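Hcp protein (Burkholderia pseudomallei K96243, PDB 3WX6) probably builds the hexameric rings of the type VI secretion system that stack into its secretion tube. Local coordinates at residues Phe35-Asp40 with Tyr108-Val113. Numbering follows the deposited sequence.
Sequences FKNDYD and YKFEKV
The carboxamide of N37 reaches toward the outer ends of the neighbouring rings of Y108 and F110, and the two ends of that amide part company there. Its nitrogen lies nearest Y108, with ND2 3.7 Å from CE1 of Y108; the oxygen passes F110 more loosely and obliquely, OD1 standing 4.4 Å from CE1 of F110. Amide and tyrosine planes are 77° apart, close to perpendicular, yet ND2 meets the ring obliquely. No hydrogen bond joins the segments, and 94 Å² of buried surface, both sides summed, marks a small contact. The extended N37 side chain, with CG trans to the main-chain nitrogen (chi1 -170°), carries the amide across the gap between strands 36-40 and 108-110, whose nearest CA atoms, those of N37 and Y108, are 9.9 Å apart. That spacing fits face-to-face packing of two sheets, as in the β-barrel of Hcp proteins: strand 36-40 edges one antiparallel sheet within the chain, whereas 108-110 runs inside the other. Polar needs of the buried amide are met beyond the pair: OD1 is held by a hydrogen bond to Y148 OH, while ND2 and Y108 OH are both hydrogen-bonded to OE1 of Q120 in a second subunit, whose strand continues the 36-40 sheet across the interface.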
loop_
_atom_site.group_PDB
_atom_site.type_symbol
_atom_site.label_atom_id
_atom_site.label_comp_id
_atom_site.label_asym_id
_atom_site.label_seq_id
_atom_site.Cartn_x
_atom_site.Cartn_y
_atom_site.Cartn_z
ATOM N N PHE A 35 12.334 -13.491 13.773
ATOM C CA PHE A 35 12.825 -12.571 14.813
ATOM C C PHE A 35 13.248 -11.262 14.135
ATOM O O PHE A 35 13.966 -11.283 13.140
ATOM C CB PHE A 35 14.004 -13.133 15.608
ATOM N N LYS A 36 12.825 -10.133 14.706
ATOM C CA LYS A 36 13.241 -8.792 14.275
ATOM C C LYS A 36 13.729 -7.956 15.453
ATOM O O LYS A 36 12.930 -7.514 16.275
ATOM C CB LYS A 36 12.078 -8.064 13.596
ATOM C CG LYS A 36 12.391 -6.619 13.198
ATOM C CD LYS A 36 11.096 -5.836 12.950
ATOM C CE LYS A 36 11.294 -4.330 13.135
ATOM N NZ LYS A 36 10.059 -3.530 12.851
ATOM N N ASN A 37 15.028 -7.697 15.517
ATOM C CA ASN A 37 15.556 -6.941 16.643
ATOM C C ASN A 37 15.551 -5.431 16.423
ATOM O O ASN A 37 16.181 -4.921 15.501
ATOM C CB ASN A 37 16.973 -7.412 16.969
ATOM C CG ASN A 37 17.490 -6.846 18.276
ATOM O OD1 ASN A 37 16.733 -6.671 19.232
ATOM N ND2 ASN A 37 18.789 -6.567 18.328
ATOM N N ASP A 38 14.824 -4.730 17.287
ATOM C CA ASP A 38 14.714 -3.276 17.238
ATOM C C ASP A 38 15.303 -2.645 18.497
ATOM O O ASP A 38 14.956 -3.034 19.610
ATOM C CB ASP A 38 13.242 -2.872 17.076
ATOM C CG ASP A 38 13.048 -1.371 16.984
ATOM O OD1 ASP A 38 13.361 -0.784 15.929
ATOM O OD2 ASP A 38 12.562 -0.768 17.963
ATOM N N TYR A 39 16.206 -1.686 18.314
ATOM C CA TYR A 39 16.780 -0.944 19.437
ATOM C C TYR A 39 16.867 0.542 19.101
ATOM O O TYR A 39 17.322 0.910 18.018
ATOM C CB TYR A 39 18.160 -1.500 19.804
ATOM C CG TYR A 39 18.619 -1.123 21.191
ATOM C CD1 TYR A 39 19.191 0.113 21.446
ATOM C CD2 TYR A 39 18.475 -2.003 22.245
ATOM C CE1 TYR A 39 19.616 0.460 22.714
ATOM C CE2 TYR A 39 18.895 -1.668 23.516
ATOM C CZ TYR A 39 19.466 -0.437 23.743
ATOM O OH TYR A 39 19.883 -0.108 25.008
ATOM N N ASP A 40 16.437 1.385 20.038
ATOM C CA ASP A 40 16.377 2.828 19.809
ATOM C C ASP A 40 17.085 3.635 20.892
ATOM O O ASP A 40 16.981 3.313 22.071
ATOM C CB ASP A 40 14.920 3.282 19.712
ATOM C CG ASP A 40 14.792 4.731 19.304
ATOM O OD1 ASP A 40 14.854 5.006 18.091
ATOM O OD2 ASP A 40 14.640 5.597 20.191
ATOM N N TYR A 108 22.490 -14.211 20.355
ATOM C CA TYR A 108 21.729 -13.218 21.069
ATOM C C TYR A 108 21.426 -13.784 22.440
ATOM O O TYR A 108 20.950 -14.909 22.568
ATOM C CB TYR A 108 20.430 -12.896 20.333
ATOM C CG TYR A 108 20.549 -11.976 19.146
ATOM C CD1 TYR A 108 20.548 -10.606 19.310
ATOM C CD2 TYR A 108 20.648 -12.481 17.864
ATOM C CE1 TYR A 108 20.638 -9.757 18.233
ATOM C CE2 TYR A 108 20.743 -11.644 16.779
ATOM C CZ TYR A 108 20.733 -10.279 16.967
ATOM O OH TYR A 108 20.831 -9.432 15.890
ATOM N N LYS A 109 21.698 -12.987 23.461
ATOM C CA LYS A 109 21.314 -13.313 24.816
ATOM C C LYS A 109 20.802 -12.026 25.408
ATOM O O LYS A 109 21.390 -10.970 25.199
ATOM C CB LYS A 109 22.494 -13.895 25.600
ATOM C CG LYS A 109 23.002 -15.192 25.007
ATOM C CD LYS A 109 24.451 -15.472 25.339
ATOM C CE LYS A 109 24.696 -15.385 26.827
ATOM N NZ LYS A 109 25.814 -16.275 27.239
ATOM N N PHE A 110 19.705 -12.120 26.142
ATOM C CA PHE A 110 18.971 -10.944 26.577
ATOM C C PHE A 110 18.685 -11.060 28.068
ATOM O O PHE A 110 18.414 -12.153 28.555
ATOM C CB PHE A 110 17.666 -10.817 25.785
ATOM C CG PHE A 110 17.857 -10.570 24.309
ATOM C CD1 PHE A 110 18.253 -9.323 23.844
ATOM C CD2 PHE A 110 17.623 -11.579 23.386
ATOM C CE1 PHE A 110 18.418 -9.087 22.486
ATOM C CE2 PHE A 110 17.784 -11.350 22.029
ATOM C CZ PHE A 110 18.182 -10.104 21.580
ATOM N N GLU A 111 18.779 -9.955 28.800
ATOM C CA GLU A 111 18.450 -9.978 30.222
ATOM C C GLU A 111 17.211 -9.162 30.521
ATOM O O GLU A 111 16.782 -8.344 29.703
ATOM C CB GLU A 111 19.608 -9.466 31.072
ATOM C CG GLU A 111 20.795 -10.394 31.116
ATOM C CD GLU A 111 21.904 -9.854 31.983
ATOM O OE1 GLU A 111 21.797 -8.693 32.433
ATOM O OE2 GLU A 111 22.884 -10.590 32.216
ATOM N N LYS A 112 16.640 -9.412 31.698
ATOM C CA LYS A 112 15.417 -8.756 32.136
ATOM C C LYS A 112 14.374 -8.791 31.031
ATOM O O LYS A 112 13.806 -7.762 30.665
ATOM C CB LYS A 112 15.708 -7.312 32.553
ATOM C CG LYS A 112 16.596 -7.194 33.784
ATOM C CD LYS A 112 16.712 -5.749 34.223
ATOM C CE LYS A 112 17.690 -5.595 35.372
ATOM N NZ LYS A 112 18.046 -4.165 35.587
ATOM N N VAL A 113 14.137 -9.979 30.486
ATOM C CA VAL A 113 13.207 -10.116 29.374
ATOM C C VAL A 113 11.773 -10.179 29.862
ATOM O O VAL A 113 11.432 -10.959 30.745
ATOM C CB VAL A 113 13.507 -11.364 28.530
ATOM C CG1 VAL A 113 12.540 -11.469 27.369
ATOM C CG2 VAL A 113 14.921 -11.297 28.018
#